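Local coordinates for CELL division control protein 6 (Pyrobaculum aerophilum, PDB 1FNN) that probably takes part in regulating DNA replication as an ATPase of the Cdc6/Cdc18 family, binding ADP together with a magnesium ion, at residues P20-Q25 against T58-K63; L115-L120 against I146-E151; L247-Y252 against K272-G277; E290-L295 against Y325-R330. All coordinates share one frame; numbering follows the deposited sequence.

Interaction 1 of 4, residues P20-Q25 against T58-K63; sequences PHREQQ and TVTLRK. With MG (magnesium ion), chain C; ADP (adenosine-5'-diphosphate), chain D.
The helix that follows the P-loop (Walker A) presents Thr60 to Arg22, the N-cap residue of helix 23-38, beside the bound ADP. Arg22 CB and Thr60 OG1 lie 3.8 Å apart, with the two side chains crossing at about a right angle; this is van der Waals packing against a methylene, and the Thr60 hydroxyl is instead hydrogen-bonded to Gly56 O. With CG anti to the carbonyl carbon (chi1 -70°), Arg22 CG lies 3.6 Å from ADP N6; the bend at chi2 then carries the guanidinium on to three carbonyls. Arg22 NH1 donates to His21 O from above the carbonyl plane (2.8 Å), while NE reaches Thr55 O and NH2 reaches Ser191 O. A leucine here would probably leave these three carbonyls without their donor and weaken the join between the P-loop and the segment that holds the adenine. In that segment Pro20 O accepts from ADP N6 at 3.0 Å. At the phosphates, Val59 N gives a fairly straight bond to ADP O1A (2.8 Å, 156°). Thr58 N donates to ADP O1B. Magnesium is six-coordinate, bound by Thr58 OG1 (2.1 Å), ADP O1B (1.9 Å) and four waters. Backbone amides on the phosphates and a threonine hydroxyl on the metal are the signature of a Walker A nucleotide site.

Interaction 2 of 4, residues L115-L120 against I146-E151; sequences LLVEHL and IRLGQE
No flat group enters the contact of Leu148 with Leu116 and Val117; the nearby ring of His119 takes Leu115 O at its edge, in plane, and plays no part in the packing across the two segments. What meets instead are branched methyl groups. Leu148 serves both partners with its forked end: CD2 comes to Leu116 CD2 at 3.9 Å, and CD1 to Val117 CG2 at 3.8 Å. In each pair the side chains cross obliquely, so the contact is made methyl to methyl rather than along whole chains. The first torsion explains the reach of Leu148, since CG stands anti to the backbone N (chi1 -171°) and the fork is thrust out toward the other helix. Leu116 is extended in the same sense (chi1 167°). The pairing joins helix 109-122 to the end of helix 139-148 within the AAA domain, where both helices lie beside the central parallel sheet. Leu148 also rests on Ile160 at the start of strand 160-166, and Leu116 on Ile91 and Ile94 of helix 87-97, so Leu116 and Leu148 each have further apolar neighbours. Only 113 Å² is buried between the two segments, summed over both sides, and the nearest backbone pair, Val117 CA and Leu148 CA, stands 8.7 Å apart. A type I beta turn runs from Leu148 to Glu151, with Glu151 N bonded to Leu148 O at 3.0 Å.

Interaction 3 of 4, residues L247-Y252 against K272-G277; sequences LYRSAY and KEVLFG
Arg249 NE forms a salt bridge with Asp245 OD1, one turn earlier on helix 240-256, and the same nitrogen lies 3.5 Å from Val274 CG1. That methyl sits over one face of the guanidinium, 3.8 Å from Arg249 CZ, so one aliphatic branch rests on the flat group while an acid holds NE. The arginine reaches this place because its chain is extended from CG to NE (chi3 -174°). On the valine, CG1 stands anti to the carbonyl carbon (chi1 -63°), which turns this branch to the arginine. Helices 240-256 and 264-274, which carry the two partners, belong to the lid of the AAA+ ATPase module, and the contact lies at the surface; Val274 is the last residue of its helix and also touches Leu242, Asp245 and Ile246. Glu273 adds a looser neighbour. Its CB lies 4.0 Å from Arg249 NH2, obliquely to the guanidinium plane. The carboxylate does not pair with the arginine: Glu273 OE1 remains 5.1 Å from Arg249 NH2, although opposite charges at that range may still attract weakly. Arg249 further packs on Ser270 of helix 264-274.

Interaction 4 of 4, residues E290-L295 against Y325-R330; sequences EKLFLL and YGERPR
Leu292 and Leu295, one turn apart on helix 288-304, both meet the Tyr325 ring, but at different angles. Leu295 crosses the tyrosine at about a right angle, with CD2 3.9 Å from Tyr325 CE1 and 4.1 Å from its OH. Leu292 comes at a slant and brings its own CD2 to within 4.2 Å of Tyr325 CD1. Both methyls approach the ring obliquely. The other branch of Leu292 is used as well: CD1 lies 4.1 Å from Glu327 CG, the two chains meeting at about a right angle. Glu327 CG is set toward the leucine by chi1 (-77°), and the bend at chi2 (-76°) then turns the carboxylate aside, where OE1 bonds to His289 NE2. The segment 325-330 links helices 311-324 and 332-344 of the winged-helix domain, and Gly326, with positive phi, is the C-prime residue of the Schellman motif that ends the first of them. Tyr325 is also packed on Thr381 and Ile384 of helix 373-387. Across these two segments, then, the contact is apolar: it depends on the fit of leucine methyls to a ring and a methylene, and the acid's oxygen is hydrogen-bonded to His289 rather than turned to the leucines.

Overall arrangement
From the N terminus, interaction 1 closes a loop of 32 residues, bringing the start of helix 23-38 to the helix after the P-loop, at the nucleotide. Interaction 2 then closes 25 residues that include strand 127-132, farther out in the AAA domain, about 28 Å away between centres. Interaction 3 joins two helices of the lid across 19 residues, and interaction 4 spans 29 residues of the winged-helix domain. The four follow one another in series; none nests in or crosses another, and none touch. Interactions 2 and 4 have centres about 70 Å apart, on opposite sides of the chain's centre, with interactions 1 and 3 between.

Interaction 1 of 4, residues P20-Q25 against T58-K63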
# COMPACT_ATOMS: atom_id res chain seq x y z
N PRO A 20 0.36 -11.01 -7.34
CA PRO A 20 -0.88 -11.72 -7.01
C PRO A 20 -1.92 -10.69 -6.74
O PRO A 20 -1.66 -9.65 -6.12
CB PRO A 20 -0.52 -12.59 -5.80
CG PRO A 20 0.69 -11.92 -5.20
CD PRO A 20 1.45 -11.41 -6.43
N HIS A 21 -3.15 -10.93 -7.19
CA HIS A 21 -4.30 -10.06 -6.98
C HIS A 21 -4.28 -8.85 -7.88
O HIS A 21 -5.18 -8.02 -7.78
CB HIS A 21 -4.51 -9.73 -5.48
CG HIS A 21 -4.58 -11.04 -4.71
ND1 HIS A 21 -5.62 -11.95 -4.81
CD2 HIS A 21 -3.68 -11.56 -3.83
CE1 HIS A 21 -5.35 -12.97 -4.01
NE2 HIS A 21 -4.17 -12.77 -3.39
N ARG A 22 -3.32 -8.74 -8.82
CA ARG A 22 -3.33 -7.60 -9.75
C ARG A 22 -3.36 -8.10 -11.19
O ARG A 22 -3.09 -7.35 -12.14
CB ARG A 22 -2.12 -6.68 -9.56
CG ARG A 22 -2.16 -5.87 -8.24
CD ARG A 22 -3.32 -4.93 -8.32
NE ARG A 22 -3.76 -4.11 -7.24
CZ ARG A 22 -4.86 -4.34 -6.52
NH1 ARG A 22 -5.62 -5.39 -6.80
NH2 ARG A 22 -5.16 -3.51 -5.54
N GLU A 23 -3.71 -9.36 -11.37
CA GLU A 23 -3.80 -9.98 -12.69
C GLU A 23 -4.81 -9.24 -13.56
O GLU A 23 -4.50 -8.93 -14.73
CB GLU A 23 -4.17 -11.46 -12.66
CG GLU A 23 -3.12 -12.36 -12.04
CD GLU A 23 -3.26 -12.55 -10.54
OE1 GLU A 23 -4.04 -11.84 -9.87
OE2 GLU A 23 -2.57 -13.45 -10.01
N GLN A 24 -5.90 -8.78 -12.97
CA GLN A 24 -6.94 -8.07 -13.70
C GLN A 24 -6.50 -6.70 -14.16
O GLN A 24 -6.72 -6.32 -15.33
CB GLN A 24 -8.24 -7.99 -12.88
CG GLN A 24 -9.36 -7.29 -13.62
CD GLN A 24 -10.73 -7.64 -13.05
OE1 GLN A 24 -10.88 -8.54 -12.21
NE2 GLN A 24 -11.77 -6.92 -13.49
N GLN A 25 -5.87 -5.92 -13.27
CA GLN A 25 -5.40 -4.59 -13.65
C GLN A 25 -4.28 -4.64 -14.71
O GLN A 25 -4.22 -3.78 -15.62
CB GLN A 25 -4.82 -3.85 -12.42
CG GLN A 25 -5.91 -3.44 -11.41
CD GLN A 25 -6.36 -4.56 -10.51
OE1 GLN A 25 -5.93 -5.69 -10.58
NE2 GLN A 25 -7.30 -4.27 -9.58
N THR A 58 1.89 1.79 -9.16
CA THR A 58 3.21 1.97 -9.76
C THR A 58 3.82 0.64 -10.12
O THR A 58 4.33 0.47 -11.25
CB THR A 58 4.18 2.70 -8.80
OG1 THR A 58 3.62 4.00 -8.61
CG2 THR A 58 5.60 2.83 -9.38
N VAL A 59 3.72 -0.33 -9.20
CA VAL A 59 4.34 -1.62 -9.48
C VAL A 59 3.66 -2.30 -10.68
O VAL A 59 4.35 -2.98 -11.45
CB VAL A 59 4.42 -2.59 -8.30
CG1 VAL A 59 3.13 -3.33 -7.98
CG2 VAL A 59 5.54 -3.61 -8.57
N THR A 60 2.35 -2.17 -10.77
CA THR A 60 1.61 -2.79 -11.88
C THR A 60 2.05 -2.23 -13.25
O THR A 60 2.33 -2.95 -14.22
CB THR A 60 0.10 -2.65 -11.66
OG1 THR A 60 -0.23 -3.54 -10.54
CG2 THR A 60 -0.67 -3.10 -12.90
N LEU A 61 2.17 -0.93 -13.30
CA LEU A 61 2.68 -0.23 -14.49
C LEU A 61 4.13 -0.60 -14.82
O LEU A 61 4.52 -0.84 -15.96
CB LEU A 61 2.67 1.24 -14.13
CG LEU A 61 1.58 2.15 -14.63
CD1 LEU A 61 1.82 3.49 -13.92
CD2 LEU A 61 1.61 2.18 -16.15
N ARG A 62 4.99 -0.75 -13.79
CA ARG A 62 6.37 -1.13 -14.01
C ARG A 62 6.43 -2.55 -14.56
O ARG A 62 7.28 -2.88 -15.40
CB ARG A 62 7.25 -0.98 -12.74
CG ARG A 62 7.41 0.54 -12.47
CD ARG A 62 8.68 0.74 -11.67
NE ARG A 62 9.08 2.09 -11.45
CZ ARG A 62 9.61 3.06 -12.17
NH1 ARG A 62 9.93 2.97 -13.46
NH2 ARG A 62 9.84 4.23 -11.58
N LYS A 63 5.54 -3.42 -14.09
CA LYS A 63 5.50 -4.79 -14.55
C LYS A 63 5.05 -4.83 -16.02
O LYS A 63 5.58 -5.64 -16.81
CB LYS A 63 4.57 -5.64 -13.71
CG LYS A 63 4.28 -7.01 -14.30
CD LYS A 63 5.49 -7.93 -14.20
CE LYS A 63 6.14 -8.06 -12.85
NZ LYS A 63 7.30 -9.03 -12.83
MG MG C . 2.84 4.70 -6.76
PB ADP D . 1.12 2.47 -5.25
O1B ADP D . 1.67 3.27 -6.42
O2B ADP D . -0.20 1.98 -5.46
O3B ADP D . 1.16 3.46 -4.18
PA ADP D . 3.09 0.43 -5.14
O1A ADP D . 3.05 0.05 -6.56
O2A ADP D . 4.29 1.21 -4.82
O3A ADP D . 1.81 1.18 -4.75
O5' ADP D . 3.14 -0.89 -4.16
C5' ADP D . 3.53 -0.64 -2.82
C4' ADP D . 4.50 -1.77 -2.44
O4' ADP D . 3.80 -2.99 -2.52
C3' ADP D . 5.70 -1.93 -3.37
O3' ADP D . 6.78 -2.43 -2.61
C2' ADP D . 5.13 -2.89 -4.36
O2' ADP D . 6.14 -3.62 -5.05
C1' ADP D . 4.37 -3.85 -3.43
N9 ADP D . 3.30 -4.40 -4.16
C8 ADP D . 2.10 -3.79 -4.40
N7 ADP D . 1.17 -4.57 -4.87
C5 ADP D . 1.82 -5.79 -4.95
C6 ADP D . 1.38 -7.05 -5.39
N6 ADP D . 0.16 -7.23 -5.87
N1 ADP D . 2.26 -8.06 -5.37
C2 ADP D . 3.48 -7.84 -4.93
N3 ADP D . 4.02 -6.71 -4.48
C4 ADP D . 3.11 -5.70 -4.52
O HOH W 1 1.43 5.78 -7.80
O HOH W 2 4.20 6.28 -6.89
O HOH W 3 2.22 5.69 -4.88
O HOH W 4 4.65 3.85 -5.78

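Interaction 2 of 4, residues L115-L120 against I146-E151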
# COMPACT_ATOMS: atom_id res chain seq x y z
N LEU A 115 9.20 22.26 -29.14
CA LEU A 115 10.48 21.50 -29.23
C LEU A 115 10.28 19.99 -29.03
O LEU A 115 10.75 19.15 -29.79
CB LEU A 115 11.46 22.04 -28.19
CG LEU A 115 12.88 21.41 -28.19
CD1 LEU A 115 13.58 21.61 -29.52
CD2 LEU A 115 13.71 22.01 -27.06
N LEU A 116 9.46 19.64 -28.05
CA LEU A 116 9.13 18.23 -27.77
C LEU A 116 8.40 17.63 -28.93
O LEU A 116 8.72 16.55 -29.44
CB LEU A 116 8.35 18.12 -26.43
CG LEU A 116 7.70 16.73 -26.23
CD1 LEU A 116 8.80 15.68 -26.15
CD2 LEU A 116 6.80 16.75 -25.01
N VAL A 117 7.44 18.38 -29.52
CA VAL A 117 6.79 17.84 -30.74
C VAL A 117 7.78 17.66 -31.87
O VAL A 117 7.76 16.68 -32.63
CB VAL A 117 5.64 18.79 -31.15
CG1 VAL A 117 5.12 18.48 -32.54
CG2 VAL A 117 4.52 18.69 -30.11
N GLU A 118 8.64 18.66 -32.12
CA GLU A 118 9.62 18.54 -33.22
C GLU A 118 10.50 17.31 -33.08
O GLU A 118 10.73 16.48 -34.00
CB GLU A 118 10.49 19.82 -33.20
CG GLU A 118 11.61 19.74 -34.25
CD GLU A 118 12.69 20.76 -33.93
OE1 GLU A 118 12.38 21.97 -33.83
OE2 GLU A 118 13.87 20.38 -33.78
N HIS A 119 11.03 17.12 -31.86
CA HIS A 119 11.89 15.95 -31.64
C HIS A 119 11.14 14.64 -31.84
O HIS A 119 11.63 13.74 -32.53
CB HIS A 119 12.55 16.02 -30.26
CG HIS A 119 13.86 16.75 -30.26
ND1 HIS A 119 15.07 16.09 -30.28
CD2 HIS A 119 14.14 18.09 -30.24
CE1 HIS A 119 16.04 16.99 -30.27
NE2 HIS A 119 15.51 18.20 -30.25
N LEU A 120 9.89 14.54 -31.32
CA LEU A 120 9.12 13.29 -31.49
C LEU A 120 8.88 12.97 -32.96
O LEU A 120 9.01 11.87 -33.48
CB LEU A 120 7.78 13.42 -30.75
CG LEU A 120 7.81 13.40 -29.21
CD1 LEU A 120 6.41 13.68 -28.64
CD2 LEU A 120 8.35 12.07 -28.67
N ILE A 146 -2.44 15.73 -21.46
CA ILE A 146 -3.56 14.95 -21.98
C ILE A 146 -3.89 15.33 -23.41
O ILE A 146 -4.15 14.43 -24.21
CB ILE A 146 -4.83 15.13 -21.11
CG1 ILE A 146 -4.58 14.43 -19.77
CG2 ILE A 146 -6.05 14.56 -21.82
CD1 ILE A 146 -5.51 14.85 -18.63
N ARG A 147 -3.88 16.61 -23.75
CA ARG A 147 -4.26 17.07 -25.08
C ARG A 147 -3.19 16.86 -26.14
O ARG A 147 -3.53 16.55 -27.28
CB ARG A 147 -4.64 18.56 -25.05
CG ARG A 147 -5.99 18.77 -24.37
CD ARG A 147 -6.27 20.22 -23.99
NE ARG A 147 -7.68 20.47 -24.22
CZ ARG A 147 -8.48 21.50 -24.14
NH1 ARG A 147 -8.10 22.71 -23.75
NH2 ARG A 147 -9.77 21.32 -24.46
N LEU A 148 -1.93 16.81 -25.68
CA LEU A 148 -0.82 16.65 -26.63
C LEU A 148 -0.95 15.38 -27.44
O LEU A 148 -0.79 15.40 -28.65
CB LEU A 148 0.51 16.74 -25.88
CG LEU A 148 1.78 16.81 -26.74
CD1 LEU A 148 1.71 17.97 -27.73
CD2 LEU A 148 3.01 16.98 -25.84
N GLY A 149 -1.31 14.24 -26.84
CA GLY A 149 -1.43 12.99 -27.53
C GLY A 149 -2.47 12.95 -28.64
O GLY A 149 -2.46 12.02 -29.45
N GLN A 150 -3.44 13.85 -28.64
CA GLN A 150 -4.43 13.97 -29.69
C GLN A 150 -3.93 14.69 -30.94
O GLN A 150 -4.52 14.54 -32.02
CB GLN A 150 -5.65 14.76 -29.20
CG GLN A 150 -6.70 13.88 -28.57
CD GLN A 150 -8.05 14.60 -28.52
OE1 GLN A 150 -9.06 13.92 -28.69
NE2 GLN A 150 -8.04 15.91 -28.30
N GLU A 151 -2.85 15.42 -30.86
CA GLU A 151 -2.31 16.20 -31.97
C GLU A 151 -1.51 15.41 -32.97
O GLU A 151 -0.35 15.72 -33.25
CB GLU A 151 -1.50 17.36 -31.35
CG GLU A 151 -2.54 18.22 -30.62
CD GLU A 151 -2.25 19.69 -30.58
OE1 GLU A 151 -1.25 20.11 -31.19
OE2 GLU A 151 -3.03 20.44 -29.94

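Interaction 3 of 4, residues L247-Y252 against K272-G277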
# COMPACT_ATOMS: atom_id res chain seq x y z
N LEU A 247 6.93 -6.13 7.79
CA LEU A 247 7.62 -7.41 7.72
C LEU A 247 9.15 -7.24 7.80
O LEU A 247 9.86 -7.89 8.60
CB LEU A 247 7.26 -8.18 6.45
CG LEU A 247 7.97 -9.49 6.15
CD1 LEU A 247 7.86 -10.50 7.31
CD2 LEU A 247 7.41 -10.20 4.91
N TYR A 248 9.64 -6.29 7.01
CA TYR A 248 11.11 -6.10 6.95
C TYR A 248 11.66 -5.56 8.26
O TYR A 248 12.66 -6.02 8.82
CB TYR A 248 11.40 -5.10 5.82
CG TYR A 248 12.87 -4.77 5.61
CD1 TYR A 248 13.79 -5.79 5.42
CD2 TYR A 248 13.31 -3.46 5.62
CE1 TYR A 248 15.14 -5.52 5.23
CE2 TYR A 248 14.67 -3.17 5.43
CZ TYR A 248 15.56 -4.21 5.24
OH TYR A 248 16.90 -3.92 5.06
N ARG A 249 11.03 -4.54 8.84
CA ARG A 249 11.37 -4.05 10.17
C ARG A 249 11.29 -5.13 11.25
O ARG A 249 12.20 -5.16 12.10
CB ARG A 249 10.43 -2.92 10.65
CG ARG A 249 10.81 -1.58 10.02
CD ARG A 249 9.66 -0.60 10.07
NE ARG A 249 9.79 0.67 9.40
CZ ARG A 249 10.43 1.73 9.85
NH1 ARG A 249 10.46 2.82 9.12
NH2 ARG A 249 11.04 1.70 11.03
N SER A 250 10.41 -6.09 11.12
CA SER A 250 10.25 -7.14 12.13
C SER A 250 11.38 -8.14 11.95
O SER A 250 11.84 -8.72 12.93
CB SER A 250 8.90 -7.85 12.04
OG SER A 250 7.84 -6.88 12.22
N ALA A 251 11.65 -8.53 10.70
CA ALA A 251 12.79 -9.46 10.46
C ALA A 251 14.07 -8.86 11.01
O ALA A 251 14.84 -9.59 11.66
CB ALA A 251 12.96 -9.75 8.96
N TYR A 252 14.29 -7.58 10.80
CA TYR A 252 15.51 -6.96 11.26
C TYR A 252 15.53 -6.85 12.78
O TYR A 252 16.58 -7.08 13.38
CB TYR A 252 15.77 -5.58 10.63
CG TYR A 252 17.02 -4.91 11.13
CD1 TYR A 252 18.27 -5.34 10.67
CD2 TYR A 252 16.97 -3.87 12.05
CE1 TYR A 252 19.45 -4.74 11.12
CE2 TYR A 252 18.12 -3.26 12.51
CZ TYR A 252 19.35 -3.71 12.03
OH TYR A 252 20.49 -3.10 12.49
N LYS A 272 4.36 -0.23 15.69
CA LYS A 272 4.26 1.07 16.37
C LYS A 272 5.15 2.14 15.80
O LYS A 272 4.86 3.34 15.89
CB LYS A 272 4.45 0.87 17.88
CG LYS A 272 3.49 1.73 18.70
CD LYS A 272 3.83 1.64 20.18
CE LYS A 272 3.22 2.81 20.95
NZ LYS A 272 3.51 2.67 22.41
N GLU A 273 6.27 1.78 15.13
CA GLU A 273 7.09 2.80 14.49
C GLU A 273 6.42 3.41 13.28
O GLU A 273 6.74 4.55 12.92
CB GLU A 273 8.45 2.21 14.06
CG GLU A 273 9.31 1.87 15.27
CD GLU A 273 10.19 3.01 15.71
OE1 GLU A 273 9.96 4.18 15.36
OE2 GLU A 273 11.15 2.73 16.45
N VAL A 274 5.57 2.67 12.57
CA VAL A 274 4.93 3.20 11.38
C VAL A 274 3.43 3.45 11.50
O VAL A 274 2.83 3.88 10.51
CB VAL A 274 5.13 2.25 10.18
CG1 VAL A 274 6.64 2.17 9.87
CG2 VAL A 274 4.59 0.87 10.44
N LEU A 275 2.81 3.01 12.61
CA LEU A 275 1.36 3.19 12.71
C LEU A 275 0.97 3.88 14.01
O LEU A 275 1.68 3.64 15.00
CB LEU A 275 0.62 1.85 12.72
CG LEU A 275 0.55 1.08 11.42
CD1 LEU A 275 -0.11 -0.26 11.58
CD2 LEU A 275 -0.19 1.91 10.36
N PHE A 276 -0.22 4.44 14.06
CA PHE A 276 -0.80 4.81 15.36
C PHE A 276 -0.95 3.53 16.20
O PHE A 276 -1.53 2.56 15.72
CB PHE A 276 -2.20 5.37 15.24
CG PHE A 276 -2.44 6.74 14.72
CD1 PHE A 276 -2.75 6.96 13.38
CD2 PHE A 276 -2.37 7.83 15.57
CE1 PHE A 276 -2.97 8.23 12.91
CE2 PHE A 276 -2.59 9.12 15.10
CZ PHE A 276 -2.89 9.32 13.77
N GLY A 277 -0.42 3.54 17.42
CA GLY A 277 -0.61 2.38 18.29
C GLY A 277 -2.01 2.45 18.90
O GLY A 277 -2.95 2.89 18.24

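Interaction 4 of 4, residues E290-L295 against Y325-R330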
# COMPACT_ATOMS: atom_id res chain seq x y z
N GLU A 290 -14.57 -5.11 30.12
CA GLU A 290 -13.90 -5.10 28.82
C GLU A 290 -12.42 -4.77 29.00
O GLU A 290 -11.57 -5.33 28.31
CB GLU A 290 -14.56 -4.11 27.87
CG GLU A 290 -13.96 -4.10 26.44
CD GLU A 290 -14.84 -3.37 25.45
OE1 GLU A 290 -14.37 -3.07 24.32
OE2 GLU A 290 -16.03 -3.08 25.74
N LYS A 291 -12.06 -3.85 29.91
CA LYS A 291 -10.70 -3.63 30.34
C LYS A 291 -10.06 -4.88 30.93
O LYS A 291 -8.95 -5.26 30.58
CB LYS A 291 -10.50 -2.52 31.41
CG LYS A 291 -10.84 -1.12 30.88
CD LYS A 291 -10.39 -0.13 31.94
CE LYS A 291 -10.39 1.32 31.55
NZ LYS A 291 -11.76 1.91 31.52
N LEU A 292 -10.75 -5.58 31.82
CA LEU A 292 -10.28 -6.79 32.44
C LEU A 292 -10.10 -7.87 31.36
O LEU A 292 -9.12 -8.61 31.43
CB LEU A 292 -11.31 -7.29 33.51
CG LEU A 292 -11.40 -6.36 34.76
CD1 LEU A 292 -12.59 -6.77 35.64
CD2 LEU A 292 -10.11 -6.42 35.55
N PHE A 293 -11.05 -7.97 30.45
CA PHE A 293 -10.92 -8.96 29.38
C PHE A 293 -9.71 -8.57 28.46
O PHE A 293 -8.98 -9.48 28.11
CB PHE A 293 -12.18 -8.92 28.54
CG PHE A 293 -12.24 -10.09 27.57
CD1 PHE A 293 -12.11 -11.38 27.99
CD2 PHE A 293 -12.43 -9.81 26.22
CE1 PHE A 293 -12.16 -12.45 27.10
CE2 PHE A 293 -12.49 -10.87 25.31
CZ PHE A 293 -12.35 -12.18 25.75
N LEU A 294 -9.52 -7.29 28.17
CA LEU A 294 -8.36 -6.91 27.35
C LEU A 294 -7.08 -7.22 28.10
O LEU A 294 -6.15 -7.89 27.59
CB LEU A 294 -8.44 -5.44 26.96
CG LEU A 294 -7.22 -4.89 26.19
CD1 LEU A 294 -7.07 -5.63 24.85
CD2 LEU A 294 -7.41 -3.40 25.96
N LEU A 295 -7.05 -6.89 29.43
CA LEU A 295 -5.93 -7.32 30.25
C LEU A 295 -5.71 -8.81 30.16
O LEU A 295 -4.55 -9.31 30.08
CB LEU A 295 -6.06 -6.94 31.74
CG LEU A 295 -4.92 -7.30 32.67
CD1 LEU A 295 -3.56 -6.81 32.10
CD2 LEU A 295 -5.11 -6.62 34.03
N TYR A 325 -8.45 -9.08 40.90
CA TYR A 325 -8.93 -7.73 41.15
C TYR A 325 -10.22 -7.72 42.02
O TYR A 325 -10.89 -6.70 42.07
CB TYR A 325 -9.21 -7.00 39.83
CG TYR A 325 -7.89 -6.45 39.25
CD1 TYR A 325 -7.16 -7.22 38.36
CD2 TYR A 325 -7.42 -5.21 39.61
CE1 TYR A 325 -5.97 -6.76 37.82
CE2 TYR A 325 -6.24 -4.73 39.09
CZ TYR A 325 -5.52 -5.51 38.19
OH TYR A 325 -4.35 -5.01 37.69
N GLY A 326 -10.59 -8.88 42.53
CA GLY A 326 -11.75 -8.99 43.43
C GLY A 326 -13.09 -8.92 42.75
O GLY A 326 -14.07 -8.39 43.33
N GLU A 327 -13.15 -9.32 41.47
CA GLU A 327 -14.36 -9.14 40.68
C GLU A 327 -14.91 -10.49 40.28
O GLU A 327 -14.12 -11.42 40.10
CB GLU A 327 -14.06 -8.37 39.38
CG GLU A 327 -13.89 -6.87 39.54
CD GLU A 327 -15.25 -6.17 39.74
OE1 GLU A 327 -16.25 -6.62 39.16
OE2 GLU A 327 -15.27 -5.18 40.47
N ARG A 328 -16.22 -10.59 40.07
CA ARG A 328 -16.77 -11.88 39.63
C ARG A 328 -16.72 -11.79 38.09
O ARG A 328 -17.10 -10.73 37.57
CB ARG A 328 -18.25 -12.04 39.99
CG ARG A 328 -18.65 -11.05 41.06
CD ARG A 328 -18.97 -11.61 42.42
NE ARG A 328 -20.39 -11.58 42.63
CZ ARG A 328 -21.19 -11.44 43.66
NH1 ARG A 328 -20.81 -11.28 44.91
NH2 ARG A 328 -22.50 -11.47 43.39
N PRO A 329 -16.42 -12.89 37.46
CA PRO A 329 -16.29 -12.89 36.00
C PRO A 329 -17.65 -12.84 35.32
O PRO A 329 -18.56 -13.51 35.82
CB PRO A 329 -15.57 -14.20 35.70
CG PRO A 329 -15.96 -15.09 36.86
CD PRO A 329 -16.07 -14.20 38.06
N ARG A 330 -17.77 -12.10 34.24
CA ARG A 330 -18.95 -12.07 33.43
C ARG A 330 -19.01 -13.37 32.64
O ARG A 330 -18.02 -14.09 32.50
CB ARG A 330 -19.03 -10.87 32.48
CG ARG A 330 -18.99 -9.53 33.23
CD ARG A 330 -20.29 -9.41 34.08
NE ARG A 330 -20.19 -8.21 34.93
CZ ARG A 330 -20.46 -6.99 34.48
NH1 ARG A 330 -20.35 -5.95 35.30
NH2 ARG A 330 -20.85 -6.77 33.23